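Local coordinates for CaaX farnesyltransferase beta subunit Ram1 (Aspergillus fumigatus, PDB 4LNG) that carries the zinc-dependent active site of protein farnesyltransferase, which transfers farnesyl from farnesyl diphosphate to a C-terminal CaaX-motif cysteine, working as a heterodimer with the alpha subunit, at the JAN/FPP site. Coordinates in Å, arbitrary orientation; residue numbers count along the deposited sequence, not the author numbering. Chains: chain A, CaaX farnesyltransferase beta subunit Ram1; chain B, CaaX farnesyltransferase alpha subunit Ram2.

The JAN/FPP site. Residues chain B 123, 161; chain A 147, 150, 153, 157, 252, 256, 311, 313-314, 317, 359, 362, 365, 367-368, 371, 430, 432-433. With JAN (6-[(S)-amino(4-chlorophenyl)(1-methyl-1H-imidazol-5-yl)methyl]-4-(3-chlorophenyl)-1-methylquinolin-2(1H)-one), chain C; FPP (farnesyl diphosphate), chain D; ZN (zinc ion), chain E.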
loop_
_atom_site.group_PDB
_atom_site.type_symbol
_atom_site.label_atom_id
_atom_site.label_comp_id
_atom_site.label_asym_id
_atom_site.label_seq_id
_atom_site.Cartn_x
_atom_site.Cartn_y
_atom_site.Cartn_z
ATOM N N TYR B 123 11.082 -5.012 8.310
ATOM C CA TYR B 123 11.013 -5.780 7.065
ATOM C C TYR B 123 12.345 -5.881 6.314
ATOM O O TYR B 123 12.515 -6.767 5.475
ATOM C CB TYR B 123 9.895 -5.263 6.148
ATOM C CG TYR B 123 10.108 -3.865 5.613
ATOM C CD1 TYR B 123 10.821 -3.654 4.441
ATOM C CD2 TYR B 123 9.580 -2.759 6.269
ATOM C CE1 TYR B 123 11.016 -2.378 3.939
ATOM C CE2 TYR B 123 9.770 -1.475 5.776
ATOM C CZ TYR B 123 10.489 -1.293 4.610
ATOM O OH TYR B 123 10.685 -0.024 4.107
ATOM N N TYR B 161 3.027 -9.448 7.441
ATOM C CA TYR B 161 3.040 -9.385 5.983
ATOM C C TYR B 161 4.395 -9.767 5.398
ATOM O O TYR B 161 4.462 -10.490 4.405
ATOM C CB TYR B 161 2.640 -7.990 5.491
ATOM C CG TYR B 161 2.195 -7.964 4.043
ATOM C CD1 TYR B 161 3.119 -7.840 3.009
ATOM C CD2 TYR B 161 0.848 -8.067 3.711
ATOM C CE1 TYR B 161 2.712 -7.823 1.682
ATOM C CE2 TYR B 161 0.431 -8.043 2.394
ATOM C CZ TYR B 161 1.364 -7.924 1.383
ATOM O OH TYR B 161 0.939 -7.903 0.073
ATOM N N LEU A 147 14.127 6.867 12.278
ATOM C CA LEU A 147 13.625 7.611 11.128
ATOM C C LEU A 147 14.741 8.185 10.253
ATOM O O LEU A 147 14.467 8.874 9.270
ATOM C CB LEU A 147 12.697 8.739 11.588
ATOM C CG LEU A 147 11.373 8.303 12.220
ATOM C CD1 LEU A 147 10.576 9.510 12.702
ATOM C CD2 LEU A 147 10.563 7.482 11.231
ATOM N N SER A 150 14.510 7.790 6.658
ATOM C CA SER A 150 13.229 8.248 6.129
ATOM C C SER A 150 13.014 9.753 6.299
ATOM O O SER A 150 11.883 10.231 6.253
ATOM C CB SER A 150 12.080 7.485 6.797
ATOM O OG SER A 150 12.204 6.091 6.582
ATOM N N TRP A 153 10.893 11.552 3.704
ATOM C CA TRP A 153 9.468 11.298 3.929
ATOM C C TRP A 153 8.897 12.298 4.934
ATOM O O TRP A 153 7.795 12.820 4.750
ATOM C CB TRP A 153 9.240 9.888 4.484
ATOM C CG TRP A 153 9.012 8.790 3.476
ATOM C CD1 TRP A 153 9.684 7.605 3.401
ATOM C CD2 TRP A 153 8.023 8.755 2.431
ATOM N NE1 TRP A 153 9.188 6.841 2.370
ATOM C CE2 TRP A 153 8.171 7.525 1.758
ATOM C CE3 TRP A 153 7.038 9.646 1.995
ATOM C CZ2 TRP A 153 7.369 7.163 0.675
ATOM C CZ3 TRP A 153 6.242 9.284 0.919
ATOM C CH2 TRP A 153 6.413 8.053 0.273
ATOM N N TRP A 157 5.584 14.625 4.252
ATOM C CA TRP A 157 4.348 14.486 5.024
ATOM C C TRP A 157 3.927 15.819 5.647
ATOM O O TRP A 157 2.748 16.184 5.622
ATOM C CB TRP A 157 4.508 13.427 6.120
ATOM C CG TRP A 157 4.728 12.030 5.602
ATOM C CD1 TRP A 157 4.200 11.477 4.471
ATOM C CD2 TRP A 157 5.552 11.017 6.197
ATOM N NE1 TRP A 157 4.640 10.177 4.328
ATOM C CE2 TRP A 157 5.472 9.875 5.375
ATOM C CE3 TRP A 157 6.344 10.966 7.349
ATOM C CZ2 TRP A 157 6.158 8.694 5.668
ATOM C CZ3 TRP A 157 7.025 9.794 7.636
ATOM C CH2 TRP A 157 6.924 8.675 6.801
ATOM N N ARG A 252 5.300 -0.792 -4.614
ATOM C CA ARG A 252 5.624 0.516 -4.055
ATOM C C ARG A 252 6.814 1.090 -4.813
ATOM O O ARG A 252 6.852 2.281 -5.136
ATOM C CB ARG A 252 5.943 0.401 -2.561
ATOM C CG ARG A 252 6.892 1.469 -2.042
ATOM C CD ARG A 252 7.436 1.118 -0.662
ATOM N NE ARG A 252 8.223 -0.111 -0.681
ATOM C CZ ARG A 252 9.354 -0.282 -0.009
ATOM N NH1 ARG A 252 9.838 0.701 0.738
ATOM N NH2 ARG A 252 10.003 -1.437 -0.080
ATOM N N CYS A 256 6.649 4.601 -7.022
ATOM C CA CYS A 256 7.559 5.694 -6.692
ATOM C C CYS A 256 8.486 6.021 -7.857
ATOM O O CYS A 256 8.725 7.191 -8.150
ATOM C CB CYS A 256 8.384 5.370 -5.443
ATOM S SG CYS A 256 7.427 5.390 -3.906
ATOM N N HIS A 311 -3.570 -5.992 -0.525
ATOM C CA HIS A 311 -3.480 -4.927 0.463
ATOM C C HIS A 311 -3.784 -3.568 -0.167
ATOM O O HIS A 311 -3.293 -3.263 -1.250
ATOM C CB HIS A 311 -2.084 -4.904 1.092
ATOM C CG HIS A 311 -2.029 -4.190 2.405
ATOM N ND1 HIS A 311 -2.115 -2.818 2.509
ATOM C CD2 HIS A 311 -1.915 -4.658 3.669
ATOM C CE1 HIS A 311 -2.050 -2.471 3.782
ATOM N NE2 HIS A 311 -1.927 -3.569 4.508
ATOM N N ALA A 313 -2.736 -0.626 0.344
ATOM C CA ALA A 313 -1.569 0.191 0.046
ATOM C C ALA A 313 -1.021 -0.110 -1.344
ATOM O O ALA A 313 -0.671 0.795 -2.102
ATOM C CB ALA A 313 -0.517 -0.059 1.064
ATOM N N TYR A 314 -0.944 -1.392 -1.671
ATOM C CA TYR A 314 -0.405 -1.801 -2.957
ATOM C C TYR A 314 -1.438 -1.664 -4.070
ATOM O O TYR A 314 -1.083 -1.501 -5.237
ATOM C CB TYR A 314 0.139 -3.225 -2.870
ATOM C CG TYR A 314 1.256 -3.379 -1.857
ATOM C CD1 TYR A 314 2.424 -2.630 -1.961
ATOM C CD2 TYR A 314 1.149 -4.280 -0.805
ATOM C CE1 TYR A 314 3.452 -2.775 -1.045
ATOM C CE2 TYR A 314 2.171 -4.432 0.111
ATOM C CZ TYR A 314 3.317 -3.676 -0.011
ATOM O OH TYR A 314 4.330 -3.826 0.901
ATOM N N CYS A 317 -0.864 1.902 -5.200
ATOM C CA CYS A 317 0.370 1.995 -5.983
ATOM C C CYS A 317 0.180 1.429 -7.387
ATOM O O CYS A 317 0.576 2.051 -8.370
ATOM C CB CYS A 317 1.522 1.274 -5.281
ATOM S SG CYS A 317 2.037 2.042 -3.728
ATOM N N ARG A 359 -6.391 -4.822 4.702
ATOM C CA ARG A 359 -6.584 -6.169 4.184
ATOM C C ARG A 359 -7.673 -6.898 4.948
ATOM O O ARG A 359 -8.087 -6.474 6.028
ATOM C CB ARG A 359 -5.270 -6.964 4.191
ATOM C CG ARG A 359 -4.428 -6.803 5.459
ATOM C CD ARG A 359 -3.162 -7.664 5.391
ATOM N NE ARG A 359 -2.206 -7.317 6.441
ATOM C CZ ARG A 359 -1.351 -8.176 6.990
ATOM N NH1 ARG A 359 -1.326 -9.441 6.592
ATOM N NH2 ARG A 359 -0.521 -7.769 7.943
ATOM N N LYS A 362 -8.408 -7.520 9.031
ATOM C CA LYS A 362 -7.574 -6.682 9.890
ATOM C C LYS A 362 -8.306 -5.370 10.204
ATOM O O LYS A 362 -9.490 -5.251 9.915
ATOM C CB LYS A 362 -6.180 -6.471 9.288
ATOM C CG LYS A 362 -5.394 -7.786 9.144
ATOM C CD LYS A 362 -3.901 -7.594 9.322
ATOM C CE LYS A 362 -3.534 -7.370 10.783
ATOM N NZ LYS A 362 -2.133 -6.890 10.905
ATOM N N ASP A 365 -7.687 1.962 9.769
ATOM C CA ASP A 365 -6.499 2.772 10.003
ATOM C C ASP A 365 -6.652 4.049 9.186
ATOM O O ASP A 365 -6.896 3.997 7.984
ATOM C CB ASP A 365 -5.253 1.982 9.583
ATOM C CG ASP A 365 -3.952 2.759 9.757
ATOM O OD1 ASP A 365 -3.965 4.005 9.841
ATOM O OD2 ASP A 365 -2.890 2.104 9.789
ATOM N N CYS A 367 -4.676 6.114 7.847
ATOM C CA CYS A 367 -3.839 6.363 6.673
ATOM C C CYS A 367 -4.430 5.737 5.413
ATOM O O CYS A 367 -4.153 6.188 4.305
ATOM C CB CYS A 367 -2.387 5.913 6.882
ATOM S SG CYS A 367 -2.098 4.122 6.916
ATOM N N TYR A 368 -5.258 4.712 5.582
ATOM C CA TYR A 368 -5.921 4.094 4.437
ATOM C C TYR A 368 -7.021 4.994 3.874
ATOM O O TYR A 368 -7.597 4.701 2.829
ATOM C CB TYR A 368 -6.440 2.693 4.785
ATOM C CG TYR A 368 -5.327 1.766 5.228
ATOM C CD1 TYR A 368 -4.103 1.767 4.571
ATOM C CD2 TYR A 368 -5.482 0.922 6.317
ATOM C CE1 TYR A 368 -3.069 0.941 4.976
ATOM C CE2 TYR A 368 -4.451 0.090 6.733
ATOM C CZ TYR A 368 -3.248 0.107 6.056
ATOM O OH TYR A 368 -2.215 -0.710 6.457
ATOM N N TRP A 371 -4.683 5.591 1.043
ATOM C CA TRP A 371 -4.309 4.411 0.247
ATOM C C TRP A 371 -5.519 3.717 -0.374
ATOM O O TRP A 371 -5.520 3.400 -1.562
ATOM C CB TRP A 371 -3.453 3.420 1.051
ATOM C CG TRP A 371 -2.210 4.047 1.623
ATOM C CD1 TRP A 371 -1.923 4.236 2.943
ATOM C CD2 TRP A 371 -1.108 4.598 0.889
ATOM N NE1 TRP A 371 -0.704 4.857 3.079
ATOM C CE2 TRP A 371 -0.186 5.095 1.833
ATOM C CE3 TRP A 371 -0.813 4.719 -0.473
ATOM C CZ2 TRP A 371 1.014 5.701 1.459
ATOM C CZ3 TRP A 371 0.381 5.321 -0.845
ATOM C CH2 TRP A 371 1.281 5.803 0.120
ATOM N N ASP A 430 1.237 10.863 14.457
ATOM C CA ASP A 430 2.530 11.038 13.808
ATOM C C ASP A 430 2.291 11.778 12.503
ATOM O O ASP A 430 1.148 11.905 12.064
ATOM C CB ASP A 430 3.241 9.697 13.586
ATOM C CG ASP A 430 2.431 8.739 12.743
ATOM O OD1 ASP A 430 2.423 8.903 11.507
ATOM O OD2 ASP A 430 1.816 7.811 13.314
ATOM N N TYR A 432 3.089 11.032 9.459
ATOM C CA TYR A 432 2.651 10.134 8.388
ATOM C C TYR A 432 1.128 9.976 8.410
ATOM O O TYR A 432 0.457 10.164 7.391
ATOM C CB TYR A 432 3.351 8.767 8.504
ATOM C CG TYR A 432 2.679 7.631 7.745
ATOM C CD1 TYR A 432 3.030 7.337 6.431
ATOM C CD2 TYR A 432 1.706 6.844 8.354
ATOM C CE1 TYR A 432 2.417 6.296 5.737
ATOM C CE2 TYR A 432 1.086 5.808 7.669
ATOM C CZ TYR A 432 1.445 5.538 6.365
ATOM O OH TYR A 432 0.828 4.503 5.697
ATOM N N HIS A 433 0.582 9.645 9.576
ATOM C CA HIS A 433 -0.862 9.477 9.706
ATOM C C HIS A 433 -1.608 10.806 9.600
ATOM O O HIS A 433 -2.749 10.847 9.139
ATOM C CB HIS A 433 -1.225 8.727 10.995
ATOM C CG HIS A 433 -0.953 7.255 10.923
ATOM N ND1 HIS A 433 0.128 6.664 11.540
ATOM C CD2 HIS A 433 -1.605 6.260 10.273
ATOM C CE1 HIS A 433 0.124 5.367 11.285
ATOM N NE2 HIS A 433 -0.916 5.096 10.516
HETATM C C1 JAN C . 1.567 -0.722 7.777
HETATM N N1 JAN C . 1.406 0.724 8.264
HETATM C C2 JAN C . 0.185 1.171 8.321
HETATM N N2 JAN C . 0.191 2.282 8.914
HETATM C C3 JAN C . 1.452 2.820 9.265
HETATM C C4 JAN C . 2.269 1.605 8.990
HETATM C C5 JAN C . 3.924 1.455 9.097
HETATM C C6 JAN C . 4.362 1.161 7.622
HETATM C C7 JAN C . 3.916 1.983 6.647
HETATM C C8 JAN C . 4.399 2.036 5.324
HETATM C C9 JAN C . 5.604 1.091 5.470
HETATM CL CL1 JAN C . 6.433 1.248 3.723
HETATM C C10 JAN C . 6.055 0.339 6.308
HETATM C C11 JAN C . 5.356 0.346 7.570
HETATM N N3 JAN C . 4.042 0.197 9.760
HETATM C C12 JAN C . 4.285 2.783 9.777
HETATM C C13 JAN C . 5.111 3.493 9.174
HETATM C C14 JAN C . 5.632 4.525 9.927
HETATM C C15 JAN C . 3.875 2.734 11.095
HETATM C C16 JAN C . 4.297 4.040 11.934
HETATM C C17 JAN C . 5.158 4.918 10.984
HETATM N N4 JAN C . 5.609 6.002 11.868
HETATM C C18 JAN C . 4.982 6.233 13.289
HETATM C C19 JAN C . 6.279 7.009 11.247
HETATM O O1 JAN C . 6.561 8.003 11.960
HETATM C C20 JAN C . 6.681 6.666 9.968
HETATM C C21 JAN C . 6.541 5.493 9.308
HETATM C C22 JAN C . 7.015 5.297 7.935
HETATM C C23 JAN C . 6.055 5.331 6.825
HETATM C C24 JAN C . 6.767 5.144 5.645
HETATM CL CL2 JAN C . 5.712 5.136 4.205
HETATM C C25 JAN C . 8.196 4.794 5.367
HETATM C C26 JAN C . 8.976 5.018 6.566
HETATM C C27 JAN C . 8.347 5.150 7.698
HETATM C C1 FPP D . 1.372 -4.234 6.643
HETATM O O1 FPP D . 1.690 -3.866 7.945
HETATM C C2 FPP D . 1.285 -3.250 5.671
HETATM C C3 FPP D . 1.770 -3.477 4.266
HETATM C C4 FPP D . 3.111 -4.167 4.279
HETATM C C5 FPP D . 1.765 -2.131 3.493
HETATM C C6 FPP D . 2.796 -1.055 3.897
HETATM C C7 FPP D . 3.077 0.046 3.043
HETATM C C8 FPP D . 2.036 1.133 2.804
HETATM C C10 FPP D . 1.426 1.607 4.086
HETATM C C9 FPP D . 2.574 2.270 1.960
HETATM C C11 FPP D . 3.303 1.903 0.695
HETATM C C12 FPP D . 3.417 2.821 -0.346
HETATM C C13 FPP D . 4.304 4.049 -0.222
HETATM C C14 FPP D . 5.576 3.865 0.576
HETATM C C15 FPP D . 4.469 4.837 -1.492
HETATM P PA FPP D . 0.631 -3.969 9.125
HETATM O O1A FPP D . 0.341 -5.419 9.401
HETATM O O2A FPP D . 1.227 -3.328 10.342
HETATM O O3A FPP D . -0.646 -3.154 8.712
HETATM P PB FPP D . -2.086 -3.755 8.452
HETATM O O1B FPP D . -2.590 -4.530 9.643
HETATM O O2B FPP D . -2.092 -4.635 7.227
HETATM O O3B FPP D . -3.000 -2.566 8.224
HETATM ZN ZN ZN E . -1.556 3.618 9.144
HETATM O O HOH W 1 -2.731 -0.567 10.114
HETATM O O HOH W 2 2.542 -6.972 9.190
#
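The active-site funnel of the beta-subunit alpha-alpha toroid, with B:Tyr161 and the poorly ordered B:Tyr123 at its alpha-subunit side, holds the isoprenoid substrate FPP and the inhibitor tipifarnib (JAN) together. Tipifarnib caps the catalytic zinc: imidazole N2 of JAN lies 2.2 Å from ZN, joining A:His433 NE2, A:Cys367 SG and both oxygens of A:Asp365. A:Asp365 binds lopsidedly, its OD2 2.1 Å and its OD1 2.5 Å from ZN, and the backbone N of A:Cys367 meets OD1 from above the carboxylate plane. A:Asp430 orients the histidine from the second shell; its OD2 takes A:His433 ND1 through the syn lone pair at 2.7 Å, nearly straight, which may make the imidazole a stronger zinc donor.

A:Tyr432, CG anti to the backbone N (chi1 162°), meets the imidazole ring of JAN edge-to-face, the planes of A:Tyr432 and JAN 64° apart. Its OH accepts from A:Trp371 NE1, tethering the tip of the ring. A:Trp153 and A:Trp157 meet the 3-chlorophenyl ring edge-to-face, the latter bringing CH2 to 3.5 Å from JAN C23.

The diphosphate is gripped by several donors, among them the basic A:Arg359 and A:Lys362. A:Arg359 binds side-on, in its guanidinium plane: NE points at beta-phosphate O2B almost straight (175° at H), while NH2 reaches alpha-phosphate O1A. A:His311 NE2 also donates to O2B, and A:Ala313 N, bonded to ND1, holds that ring's orientation. A:Lys362, bent at chi2 and chi3, places NZ 2.7 Å from FPP O1B, and A:Tyr368 OH donates to O3B. Further down, FPP C9 sits over one face of A:Trp371, toward its rim. Water 1 links the two centres, lying 2.8 Å from FPP O3B and 2.7 Å from A:Asp365 OD2.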